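Local structure of sporozoite microneme protein essential for cell traversal (Plasmodium berghei, 4U5A) at residues D15-D20 and I93-I98; I123-G128 and G135-I140; N110-I115 and K183-L188. The protein is a microneme protein that sporozoites need for traversing host cells, and folds as a four-helix bundle. One frame throughout, in Å; residues are numbered along the deposited sequence.

Contact 1 of 3, residues D15-D20 and I93-I98; sequences DKLSDD and IQKEKI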
ATOM      1  N   ASP A  15     -17.183   3.644 -15.245  1.00 34.84           N
ATOM      2  CA  ASP A  15     -16.191   4.707 -15.268  1.00 39.50           C
ATOM      3  C   ASP A  15     -15.982   5.260 -13.853  1.00 42.30           C
ATOM      4  O   ASP A  15     -14.855   5.577 -13.458  1.00 42.35           O
ATOM      5  CB  ASP A  15     -16.621   5.821 -16.224  1.00 37.97           C
ATOM      6  CG  ASP A  15     -16.435   5.441 -17.686  1.00 55.00           C
ATOM      7  OD1 ASP A  15     -15.705   4.464 -17.955  1.00 53.72           O
ATOM      8  OD2 ASP A  15     -17.017   6.117 -18.562  1.00 51.16           O
ATOM      9  N   LYS A  16     -17.069   5.350 -13.089  1.00 38.04           N
ATOM     10  CA  LYS A  16     -16.993   5.801 -11.703  1.00 41.90           C
ATOM     11  C   LYS A  16     -16.234   4.799 -10.841  1.00 48.73           C
ATOM     12  O   LYS A  16     -15.469   5.191  -9.958  1.00 33.73           O
ATOM     13  CB  LYS A  16     -18.385   6.041 -11.134  1.00 29.99           C
ATOM     14  N   LEU A  17     -16.446   3.507 -11.089  1.00 42.09           N
ATOM     15  CA  LEU A  17     -15.656   2.484 -10.398  1.00 34.07           C
ATOM     16  C   LEU A  17     -14.161   2.717 -10.627  1.00 39.68           C
ATOM     17  O   LEU A  17     -13.364   2.760  -9.671  1.00 45.44           O
ATOM     18  CB  LEU A  17     -16.061   1.082 -10.856  1.00 45.65           C
ATOM     19  CG  LEU A  17     -17.401   0.563 -10.328  1.00 54.34           C
ATOM     20  CD1 LEU A  17     -17.797  -0.737 -11.007  1.00 54.56           C
ATOM     21  CD2 LEU A  17     -17.316   0.364  -8.825  1.00 37.79           C
ATOM     22  N   SER A  18     -13.790   2.897 -11.893  1.00 39.85           N
ATOM     23  CA  SER A  18     -12.391   3.122 -12.239  1.00 34.09           C
ATOM     24  C   SER A  18     -11.823   4.368 -11.558  1.00 41.26           C
ATOM     25  O   SER A  18     -10.747   4.322 -10.946  1.00 39.15           O
ATOM     26  CB  SER A  18     -12.230   3.247 -13.755  1.00 37.66           C
ATOM     27  OG  SER A  18     -12.467   2.012 -14.404  1.00 35.49           O
ATOM     28  N   ASP A  19     -12.563   5.469 -11.646  1.00 35.21           N
ATOM     29  CA  ASP A  19     -12.106   6.744 -11.103  1.00 39.76           C
ATOM     30  C   ASP A  19     -11.962   6.723  -9.576  1.00 47.94           C
ATOM     31  O   ASP A  19     -10.966   7.222  -9.030  1.00 43.53           O
ATOM     32  CB  ASP A  19     -13.057   7.862 -11.535  1.00 32.65           C
ATOM     33  CG  ASP A  19     -13.012   8.116 -13.033  1.00 43.02           C
ATOM     34  OD1 ASP A  19     -11.953   7.868 -13.645  1.00 52.22           O
ATOM     35  OD2 ASP A  19     -14.033   8.560 -13.600  1.00 54.20           O
ATOM     36  N   ASP A  20     -12.947   6.145  -8.894  1.00 39.53           N
ATOM     37  CA  ASP A  20     -12.892   6.006  -7.442  1.00 38.38           C
ATOM     38  C   ASP A  20     -11.692   5.170  -7.027  1.00 39.58           C
ATOM     39  O   ASP A  20     -10.940   5.547  -6.118  1.00 47.03           O
ATOM     40  CB  ASP A  20     -14.175   5.371  -6.898  1.00 53.50           C
ATOM     41  CG  ASP A  20     -15.356   6.322  -6.920  1.00 56.48           C
ATOM     42  OD1 ASP A  20     -15.192   7.474  -7.379  1.00 55.50           O
ATOM     43  OD2 ASP A  20     -16.449   5.913  -6.476  1.00 59.58           O
ATOM     44  N   ILE A  93     -24.869  -7.328 -10.577  1.00 35.61           N
ATOM     45  CA  ILE A  93     -24.058  -8.314  -9.866  1.00 40.69           C
ATOM     46  C   ILE A  93     -22.561  -8.137 -10.155  1.00 42.57           C
ATOM     47  O   ILE A  93     -21.746  -8.138  -9.234  1.00 42.24           O
ATOM     48  CB  ILE A  93     -24.500  -9.748 -10.221  1.00 47.90           C
ATOM     49  CG1 ILE A  93     -25.916 -10.006  -9.696  1.00 58.03           C
ATOM     50  CG2 ILE A  93     -23.544 -10.771  -9.638  1.00 45.49           C
ATOM     51  CD1 ILE A  93     -26.491 -11.339 -10.117  1.00 49.49           C
ATOM     52  N   GLN A  94     -22.208  -7.995 -11.430  1.00 45.25           N
ATOM     53  CA  GLN A  94     -20.821  -7.760 -11.836  1.00 49.38           C
ATOM     54  C   GLN A  94     -20.255  -6.489 -11.232  1.00 39.02           C
ATOM     55  O   GLN A  94     -19.113  -6.469 -10.763  1.00 31.28           O
ATOM     56  CB  GLN A  94     -20.699  -7.687 -13.360  1.00 40.91           C
ATOM     57  CG  GLN A  94     -19.265  -7.653 -13.870  1.00 43.44           C
ATOM     58  CD  GLN A  94     -18.585  -9.006 -13.832  1.00 54.46           C
ATOM     59  OE1 GLN A  94     -19.180 -10.007 -13.428  1.00 58.66           O
ATOM     60  NE2 GLN A  94     -17.325  -9.045 -14.257  1.00 47.60           N
ATOM     61  N   LYS A  95     -21.057  -5.428 -11.254  1.00 36.69           N
ATOM     62  CA  LYS A  95     -20.660  -4.161 -10.654  1.00 40.19           C
ATOM     63  C   LYS A  95     -20.343  -4.379  -9.174  1.00 45.44           C
ATOM     64  O   LYS A  95     -19.307  -3.926  -8.664  1.00 44.46           O
ATOM     65  CB  LYS A  95     -21.776  -3.132 -10.824  1.00 34.93           C
ATOM     66  CG  LYS A  95     -21.407  -1.711 -10.466  1.00 59.35           C
ATOM     67  CD  LYS A  95     -22.437  -0.744 -11.024  1.00 59.08           C
ATOM     68  CE  LYS A  95     -23.667  -0.704 -10.134  1.00 77.75           C
ATOM     69  NZ  LYS A  95     -24.710   0.222 -10.655  1.00 86.74           N
ATOM     70  N   GLU A  96     -21.215  -5.136  -8.510  1.00 34.61           N
ATOM     71  CA  GLU A  96     -21.007  -5.514  -7.116  1.00 44.41           C
ATOM     72  C   GLU A  96     -19.693  -6.281  -6.898  1.00 46.01           C
ATOM     73  O   GLU A  96     -18.933  -5.981  -5.972  1.00 42.64           O
ATOM     74  CB  GLU A  96     -22.196  -6.359  -6.647  1.00 51.07           C
ATOM     75  CG  GLU A  96     -22.032  -7.036  -5.303  1.00 66.15           C
ATOM     76  CD  GLU A  96     -23.140  -8.035  -5.031  1.00 70.40           C
ATOM     77  OE1 GLU A  96     -24.060  -8.151  -5.869  1.00 71.56           O
ATOM     78  OE2 GLU A  96     -23.086  -8.716  -3.986  1.00 84.22           O
ATOM     79  N   LYS A  97     -19.418  -7.242  -7.774  1.00 41.36           N
ATOM     80  CA  LYS A  97     -18.200  -8.049  -7.695  1.00 47.39           C
ATOM     81  C   LYS A  97     -16.933  -7.203  -7.839  1.00 47.45           C
ATOM     82  O   LYS A  97     -15.958  -7.382  -7.097  1.00 39.76           O
ATOM     83  CB  LYS A  97     -18.223  -9.140  -8.770  1.00 38.44           C
ATOM     84  CG  LYS A  97     -19.257 -10.228  -8.525  1.00 47.99           C
ATOM     85  CD  LYS A  97     -19.226 -11.270  -9.627  1.00 53.21           C
ATOM     86  CE  LYS A  97     -20.231 -12.381  -9.368  1.00 52.26           C
ATOM     87  NZ  LYS A  97     -20.242 -13.389 -10.467  1.00 56.27           N
ATOM     88  N   ILE A  98     -16.955  -6.285  -8.798  1.00 40.12           N
ATOM     89  CA  ILE A  98     -15.831  -5.388  -9.020  1.00 42.02           C
ATOM     90  C   ILE A  98     -15.606  -4.516  -7.785  1.00 46.20           C
ATOM     91  O   ILE A  98     -14.465  -4.357  -7.320  1.00 39.86           O
ATOM     92  CB  ILE A  98     -16.053  -4.508 -10.266  1.00 32.27           C
ATOM     93  CG1 ILE A  98     -16.111  -5.383 -11.521  1.00 37.22           C
ATOM     94  CG2 ILE A  98     -14.946  -3.486 -10.409  1.00 32.94           C
ATOM     95  CD1 ILE A  98     -16.536  -4.640 -12.770  1.00 34.25           C
TER
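L17 reaches from helix 10-39 toward K95 and I98 on helix 88-126, joining two long helices near one end of the four-helix bundle. Its CB leaves the backbone toward the opposite helix. CG stands anti to the carbonyl carbon (chi1 -74°), and the chain then runs on extended, so that CD1 leads to the other helix while CD2 branches off. CD1 alone among the L17 atoms comes within 4.2 Å of the other segment. It meets the aliphatic part of K95, with L17 CD1 3.8 Å from K95 CG, and the two side chains lie at about a right angle. Against I98 the leucine is set at a slant. No hydrogen bond joins the segments; the touch is purely apolar, and K95 contributes methylene rather than charge. Beyond CG the lysine chain bends at chi3 (80°), and its NZ forms a long, weak ion pair with E13 on helix 10-39. Helix 59-84 flanks the contact: I76 touches L17, while K80 and R73 make salt bridges to D15 and D19. I98 also touches I199 near the C-terminus, and its CG2 lies 4.0 Å from L17 CD1.

Contact 2 of 3, residues I123-G128 and G135-I140; sequences IILKYG and GVLESI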
ATOM      1  N   ILE A 123      12.608   1.608  12.267  1.00 52.60           N
ATOM      2  CA  ILE A 123      13.776   2.118  11.554  1.00 59.59           C
ATOM      3  C   ILE A 123      14.270   3.436  12.153  1.00 59.46           C
ATOM      4  O   ILE A 123      15.470   3.603  12.394  1.00 49.20           O
ATOM      5  CB  ILE A 123      13.481   2.322  10.049  1.00 59.30           C
ATOM      6  CG1 ILE A 123      13.297   0.970   9.348  1.00 62.88           C
ATOM      7  CG2 ILE A 123      14.602   3.103   9.379  1.00 38.46           C
ATOM      8  CD1 ILE A 123      12.785   1.081   7.922  1.00 44.03           C
ATOM      9  N   ILE A 124      13.349   4.370  12.385  1.00 54.37           N
ATOM     10  CA  ILE A 124      13.709   5.658  12.978  1.00 57.73           C
ATOM     11  C   ILE A 124      14.373   5.463  14.337  1.00 65.62           C
ATOM     12  O   ILE A 124      15.378   6.102  14.631  1.00 65.05           O
ATOM     13  CB  ILE A 124      12.487   6.596  13.123  1.00 59.24           C
ATOM     14  CG1 ILE A 124      12.136   7.221  11.768  1.00 54.13           C
ATOM     15  CG2 ILE A 124      12.783   7.716  14.096  1.00 57.83           C
ATOM     16  CD1 ILE A 124      10.933   8.157  11.800  1.00 55.34           C
ATOM     17  N   LEU A 125      13.828   4.566  15.153  1.00 62.95           N
ATOM     18  CA  LEU A 125      14.422   4.303  16.458  1.00 57.26           C
ATOM     19  C   LEU A 125      15.818   3.683  16.357  1.00 62.32           C
ATOM     20  O   LEU A 125      16.766   4.182  16.968  1.00 68.58           O
ATOM     21  CB  LEU A 125      13.517   3.393  17.290  1.00 56.47           C
ATOM     22  CG  LEU A 125      12.273   4.049  17.888  1.00 61.36           C
ATOM     23  CD1 LEU A 125      11.557   3.109  18.846  1.00 53.09           C
ATOM     24  CD2 LEU A 125      12.663   5.333  18.593  1.00 47.78           C
ATOM     25  N   LYS A 126      15.947   2.599  15.593  1.00 58.65           N
ATOM     26  CA  LYS A 126      17.204   1.851  15.564  1.00 53.69           C
ATOM     27  C   LYS A 126      18.381   2.662  15.015  1.00 68.56           C
ATOM     28  O   LYS A 126      19.519   2.469  15.442  1.00 78.63           O
ATOM     29  CB  LYS A 126      17.043   0.555  14.764  1.00 53.94           C
ATOM     30  CG  LYS A 126      18.278  -0.347  14.806  1.00 47.65           C
ATOM     31  CD  LYS A 126      18.003  -1.711  14.191  1.00 51.00           C
ATOM     32  CE  LYS A 126      19.178  -2.665  14.378  1.00 63.38           C
ATOM     33  NZ  LYS A 126      20.394  -2.249  13.628  1.00 77.20           N
ATOM     34  N   TYR A 127      18.117   3.568  14.076  1.00 70.40           N
ATOM     35  CA  TYR A 127      19.198   4.339  13.461  1.00 62.64           C
ATOM     36  C   TYR A 127      19.015   5.842  13.616  1.00 67.88           C
ATOM     37  O   TYR A 127      19.746   6.476  14.378  1.00104.01           O
ATOM     38  CB  TYR A 127      19.341   3.979  11.980  1.00 58.44           C
ATOM     39  CG  TYR A 127      19.778   2.550  11.782  1.00 64.27           C
ATOM     40  CD1 TYR A 127      21.092   2.172  12.013  1.00 59.30           C
ATOM     41  CD2 TYR A 127      18.876   1.578  11.376  1.00 57.99           C
ATOM     42  CE1 TYR A 127      21.499   0.866  11.847  1.00 69.51           C
ATOM     43  CE2 TYR A 127      19.276   0.267  11.203  1.00 58.16           C
ATOM     44  CZ  TYR A 127      20.588  -0.082  11.440  1.00 63.72           C
ATOM     45  OH  TYR A 127      20.999  -1.384  11.275  1.00 68.84           O
ATOM     46  N   GLY A 128      18.068   6.406  12.871  1.00 43.34           N
ATOM     47  CA  GLY A 128      17.834   7.840  12.877  1.00 42.44           C
ATOM     48  C   GLY A 128      17.732   8.441  14.265  1.00 50.89           C
ATOM     49  O   GLY A 128      17.410   7.755  15.232  1.00 78.29           O
ATOM     50  N   GLY A 135      10.721  11.554  18.430  1.00101.01           N
ATOM     51  CA  GLY A 135       9.616  11.638  19.368  1.00 71.79           C
ATOM     52  C   GLY A 135       8.622  10.553  19.000  1.00 82.36           C
ATOM     53  O   GLY A 135       7.417  10.683  19.205  1.00 73.90           O
ATOM     54  N   VAL A 136       9.157   9.477  18.433  1.00 89.98           N
ATOM     55  CA  VAL A 136       8.417   8.268  18.125  1.00 74.89           C
ATOM     56  C   VAL A 136       8.428   7.439  19.403  1.00 76.82           C
ATOM     57  O   VAL A 136       7.552   6.602  19.638  1.00 76.12           O
ATOM     58  CB  VAL A 136       9.059   7.510  16.926  1.00 72.44           C
ATOM     59  CG1 VAL A 136       8.768   6.019  16.971  1.00 60.80           C
ATOM     60  CG2 VAL A 136       8.598   8.109  15.608  1.00 65.68           C
ATOM     61  N   LEU A 137       9.418   7.722  20.245  1.00 79.41           N
ATOM     62  CA  LEU A 137       9.539   7.103  21.556  1.00 71.03           C
ATOM     63  C   LEU A 137       8.298   7.309  22.423  1.00 67.41           C
ATOM     64  O   LEU A 137       7.937   6.433  23.205  1.00 73.11           O
ATOM     65  CB  LEU A 137      10.770   7.657  22.278  1.00 66.36           C
ATOM     66  CG  LEU A 137      12.149   7.218  21.775  1.00 67.57           C
ATOM     67  CD1 LEU A 137      13.246   8.147  22.285  1.00 52.99           C
ATOM     68  CD2 LEU A 137      12.431   5.788  22.194  1.00 68.91           C
ATOM     69  N   GLU A 138       7.641   8.457  22.279  1.00 65.25           N
ATOM     70  CA  GLU A 138       6.430   8.730  23.047  1.00 86.86           C
ATOM     71  C   GLU A 138       5.242   7.979  22.452  1.00 85.68           C
ATOM     72  O   GLU A 138       4.352   7.521  23.176  1.00 88.68           O
ATOM     73  CB  GLU A 138       6.147  10.235  23.106  1.00 85.27           C
ATOM     74  CG  GLU A 138       5.632  10.847  21.810  1.00102.67           C
ATOM     75  CD  GLU A 138       5.252  12.306  21.960  1.00114.85           C
ATOM     76  OE1 GLU A 138       4.931  12.723  23.094  1.00106.15           O
ATOM     77  OE2 GLU A 138       5.273  13.037  20.945  1.00 99.29           O
ATOM     78  N   SER A 139       5.264   7.811  21.134  1.00 76.31           N
ATOM     79  CA  SER A 139       4.186   7.137  20.433  1.00 75.08           C
ATOM     80  C   SER A 139       4.297   5.649  20.700  1.00 71.16           C
ATOM     81  O   SER A 139       3.293   4.944  20.796  1.00 77.12           O
ATOM     82  CB  SER A 139       4.246   7.428  18.934  1.00 73.25           C
ATOM     83  OG  SER A 139       3.864   8.765  18.655  1.00 89.58           O
ATOM     84  N   ILE A 140       5.531   5.176  20.827  1.00 66.75           N
ATOM     85  CA  ILE A 140       5.774   3.782  21.151  1.00 66.73           C
ATOM     86  C   ILE A 140       5.407   3.556  22.617  1.00 73.68           C
ATOM     87  O   ILE A 140       4.805   2.540  22.963  1.00 73.11           O
ATOM     88  CB  ILE A 140       7.237   3.380  20.880  1.00 59.16           C
ATOM     89  CG1 ILE A 140       7.477   3.251  19.374  1.00 64.48           C
ATOM     90  CG2 ILE A 140       7.574   2.063  21.557  1.00 55.94           C
ATOM     91  CD1 ILE A 140       6.658   2.154  18.718  1.00 49.87           C
TER
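L125, in the last turn of helix 88-126, packs against V136, L137 and I140, where the chain folds back after an intervening loop into the short helix 137-142. Apolar contacts make up the whole interface. L125 divides its surface among three partners. Its CG lies 4.1 Å from V136 CG1. L125 CD2 meets L137 CD2 at 3.6 Å, and on the other branch L125 CD1 is 4.1 Å from I140 CG1. A chi1 of -75° sets CG beside the backbone N, and the end of L125 comes nearer to 135-140 than the direction of its CB suggests. I124 CD1 adds a looser touch on V136 CG2, at 4.5 Å. The polar interactions of the 123-128 side chains lie within that segment or with helix 167-197. K126 NZ donates to Y127 OH at 2.6 Å, and K126 CG lies over one face of the Y127 ring, offset toward its rim; the lysine also makes a cation-pi contact with F173. L154 and L155 of helix 148-155 extend the apolar cluster, touching L125 on one hand and L137 and I140 on the other. No hydrogen bond crosses this turn, consistent with shape fit among branched side chains, rather than directional bonds, governing how the two segments meet.

Contact 3 of 3, residues N110-I115 and K183-L188; sequences NSLIQI and KNLTDL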
ATOM      1  N   ASN A 110      -4.211  -1.192   3.215  1.00 38.32           N
ATOM      2  CA  ASN A 110      -4.244  -0.490   4.498  1.00 40.09           C
ATOM      3  C   ASN A 110      -3.570  -1.299   5.618  1.00 37.39           C
ATOM      4  O   ASN A 110      -2.839  -0.742   6.453  1.00 45.25           O
ATOM      5  CB  ASN A 110      -5.689  -0.155   4.884  1.00 38.58           C
ATOM      6  CG  ASN A 110      -6.294   0.946   4.017  1.00 56.05           C
ATOM      7  OD1 ASN A 110      -5.588   1.824   3.520  1.00 56.27           O
ATOM      8  ND2 ASN A 110      -7.611   0.901   3.838  1.00 60.71           N
ATOM      9  N   SER A 111      -3.800  -2.611   5.620  1.00 25.54           N
ATOM     10  CA  SER A 111      -3.118  -3.495   6.564  1.00 35.84           C
ATOM     11  C   SER A 111      -1.598  -3.378   6.396  1.00 46.15           C
ATOM     12  O   SER A 111      -0.839  -3.214   7.373  1.00 48.15           O
ATOM     13  CB  SER A 111      -3.581  -4.941   6.355  1.00 25.10           C
ATOM     14  OG  SER A 111      -2.948  -5.833   7.256  1.00 63.64           O
ATOM     15  N   LEU A 112      -1.176  -3.432   5.135  1.00 45.74           N
ATOM     16  CA  LEU A 112       0.227  -3.296   4.761  1.00 39.47           C
ATOM     17  C   LEU A 112       0.811  -1.970   5.253  1.00 43.06           C
ATOM     18  O   LEU A 112       1.956  -1.910   5.731  1.00 40.91           O
ATOM     19  CB  LEU A 112       0.362  -3.410   3.243  1.00 47.28           C
ATOM     20  CG  LEU A 112       1.457  -4.321   2.687  1.00 49.45           C
ATOM     21  CD1 LEU A 112       1.436  -5.674   3.378  1.00 44.41           C
ATOM     22  CD2 LEU A 112       1.272  -4.498   1.193  1.00 46.29           C
ATOM     23  N   ILE A 113       0.012  -0.911   5.138  1.00 32.77           N
ATOM     24  CA  ILE A 113       0.405   0.412   5.603  1.00 35.43           C
ATOM     25  C   ILE A 113       0.640   0.392   7.107  1.00 51.77           C
ATOM     26  O   ILE A 113       1.641   0.923   7.578  1.00 57.63           O
ATOM     27  CB  ILE A 113      -0.651   1.490   5.263  1.00 36.98           C
ATOM     28  CG1 ILE A 113      -0.623   1.827   3.771  1.00 41.98           C
ATOM     29  CG2 ILE A 113      -0.414   2.757   6.071  1.00 31.79           C
ATOM     30  CD1 ILE A 113      -1.608   2.915   3.377  1.00 52.25           C
ATOM     31  N   GLN A 114      -0.258  -0.238   7.860  1.00 45.38           N
ATOM     32  CA  GLN A 114      -0.063  -0.332   9.309  1.00 55.12           C
ATOM     33  C   GLN A 114       1.250  -1.036   9.659  1.00 54.67           C
ATOM     34  O   GLN A 114       2.086  -0.517  10.439  1.00 65.09           O
ATOM     35  CB  GLN A 114      -1.232  -1.078   9.953  1.00 56.14           C
ATOM     36  CG  GLN A 114      -2.543  -0.323   9.895  1.00 72.65           C
ATOM     37  CD  GLN A 114      -2.403   1.124  10.329  1.00 94.33           C
ATOM     38  OE1 GLN A 114      -1.886   1.419  11.409  1.00 91.51           O
ATOM     39  NE2 GLN A 114      -2.857   2.037   9.479  1.00 93.20           N
ATOM     40  N   ILE A 115       1.423  -2.214   9.062  1.00 41.56           N
ATOM     41  CA  ILE A 115       2.646  -2.995   9.227  1.00 40.59           C
ATOM     42  C   ILE A 115       3.896  -2.131   9.007  1.00 49.32           C
ATOM     43  O   ILE A 115       4.820  -2.130   9.836  1.00 52.64           O
ATOM     44  CB  ILE A 115       2.658  -4.208   8.272  1.00 34.24           C
ATOM     45  CG1 ILE A 115       1.544  -5.192   8.654  1.00 35.44           C
ATOM     46  CG2 ILE A 115       4.020  -4.894   8.278  1.00 36.66           C
ATOM     47  CD1 ILE A 115       1.544  -6.465   7.832  1.00 44.13           C
ATOM     48  N   LYS A 183       7.488  -7.643  -1.804  1.00 41.43           N
ATOM     49  CA  LYS A 183       7.003  -8.992  -2.060  1.00 39.30           C
ATOM     50  C   LYS A 183       5.493  -9.056  -1.806  1.00 50.15           C
ATOM     51  O   LYS A 183       4.751  -9.664  -2.580  1.00 41.10           O
ATOM     52  CB  LYS A 183       7.758 -10.010  -1.201  1.00 38.07           C
ATOM     53  CG  LYS A 183       7.483 -11.465  -1.563  1.00 41.53           C
ATOM     54  CD  LYS A 183       7.275 -12.348  -0.347  1.00 64.63           C
ATOM     55  CE  LYS A 183       6.891 -13.758  -0.778  1.00 70.90           C
ATOM     56  NZ  LYS A 183       6.725 -14.686   0.373  1.00 73.87           N
ATOM     57  N   ASN A 184       5.044  -8.418  -0.727  1.00 39.32           N
ATOM     58  CA  ASN A 184       3.620  -8.374  -0.398  1.00 46.02           C
ATOM     59  C   ASN A 184       2.815  -7.614  -1.448  1.00 41.34           C
ATOM     60  O   ASN A 184       1.680  -7.978  -1.752  1.00 37.18           O
ATOM     61  CB  ASN A 184       3.398  -7.739   0.980  1.00 43.99           C
ATOM     62  CG  ASN A 184       3.657  -8.705   2.119  1.00 41.81           C
ATOM     63  OD1 ASN A 184       3.379  -9.899   2.011  1.00 54.70           O
ATOM     64  ND2 ASN A 184       4.193  -8.192   3.220  1.00 56.49           N
ATOM     65  N   LEU A 185       3.408  -6.559  -2.001  1.00 37.12           N
ATOM     66  CA  LEU A 185       2.766  -5.783  -3.057  1.00 35.60           C
ATOM     67  C   LEU A 185       2.705  -6.586  -4.350  1.00 41.30           C
ATOM     68  O   LEU A 185       1.756  -6.467  -5.126  1.00 42.04           O
ATOM     69  CB  LEU A 185       3.511  -4.464  -3.282  1.00 35.17           C
ATOM     70  CG  LEU A 185       3.425  -3.423  -2.162  1.00 35.90           C
ATOM     71  CD1 LEU A 185       4.325  -2.233  -2.449  1.00 25.47           C
ATOM     72  CD2 LEU A 185       1.987  -2.968  -1.983  1.00 29.68           C
ATOM     73  N   THR A 186       3.717  -7.418  -4.566  1.00 33.86           N
ATOM     74  CA  THR A 186       3.803  -8.231  -5.771  1.00 38.18           C
ATOM     75  C   THR A 186       2.772  -9.356  -5.768  1.00 40.17           C
ATOM     76  O   THR A 186       2.149  -9.645  -6.789  1.00 45.71           O
ATOM     77  CB  THR A 186       5.215  -8.828  -5.921  1.00 32.85           C
ATOM     78  OG1 THR A 186       6.156  -7.767  -6.112  1.00 38.21           O
ATOM     79  CG2 THR A 186       5.288  -9.763  -7.112  1.00 28.46           C
ATOM     80  N   ASP A 187       2.588  -9.977  -4.609  1.00 43.61           N
ATOM     81  CA  ASP A 187       1.612 -11.048  -4.457  1.00 45.16           C
ATOM     82  C   ASP A 187       0.184 -10.509  -4.452  1.00 42.00           C
ATOM     83  O   ASP A 187      -0.755 -11.212  -4.825  1.00 37.93           O
ATOM     84  CB  ASP A 187       1.895 -11.844  -3.182  1.00 41.84           C
ATOM     85  CG  ASP A 187       3.234 -12.558  -3.231  1.00 62.16           C
ATOM     86  OD1 ASP A 187       3.832 -12.625  -4.327  1.00 68.63           O
ATOM     87  OD2 ASP A 187       3.692 -13.044  -2.176  1.00 62.14           O
ATOM     88  N   LEU A 188       0.029  -9.255  -4.036  1.00 41.50           N
ATOM     89  CA  LEU A 188      -1.272  -8.597  -4.040  1.00 33.68           C
ATOM     90  C   LEU A 188      -1.729  -8.359  -5.471  1.00 40.76           C
ATOM     91  O   LEU A 188      -2.903  -8.537  -5.800  1.00 38.02           O
ATOM     92  CB  LEU A 188      -1.204  -7.276  -3.274  1.00 32.52           C
ATOM     93  CG  LEU A 188      -2.532  -6.629  -2.880  1.00 46.05           C
ATOM     94  CD1 LEU A 188      -3.432  -7.631  -2.180  1.00 47.86           C
ATOM     95  CD2 LEU A 188      -2.278  -5.430  -1.984  1.00 37.20           C
TER
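L112 of helix 88-126 spreads its two methyls against N184 and L185 of helix 167-197, an antiparallel helix pair in the middle of the four-helix bundle. In the first shell the two methyls straddle N184 CB, CD1 also meeting the amide nitrogen and CD2 also meeting the leucine. L112 CD1 is 3.7 Å from N184 CB and equally close, 3.7 Å, to N184 ND2. L112 CD2 lies 3.6 Å from L185 CD2, and it comes to 3.9 Å from N184 CB. No hydrogen bond crosses the pair, and N184 meets L112 by van der Waals contact. In the asparagine, chi1 of -80° and chi2 of -35° together put ND2 alongside L112 CD1. Further out, L185 is packed by L109, one turn before L112, and by P61 and K64 of helix 59-84. L188 also touches L109, together with K108. I113, the residue after L112, turns to T28 and T31 of helix 10-39, so this part of helix 88-126 contacts two other helices of the bundle at once. Along the helix, the L112 carbonyl oxygen accepts a hydrogen bond from N116 ND2.

How the contacts relate
Helix 88-126 runs through all three contacts, which follow one another along it: contact 1 near its start, contact 3 midway, contact 2 at its end; in sequence, 123-140 falls between 110-115 and 183-188. Contacts 1 and 2 stand on opposite sides of the chain's centre, 41 Å apart between their own centres. Contacts 1 and 3 join long helices distant in sequence, each resting on one leucine that meets a polar side chain beside an aliphatic one, methylene only in contact 1, carbon and amide nitrogen in contact 3. Wholly aliphatic contact 2, though 22 Å from the chain's centre, is the buried one; contact 3, only 5 Å from it, is partly buried, as is contact 1.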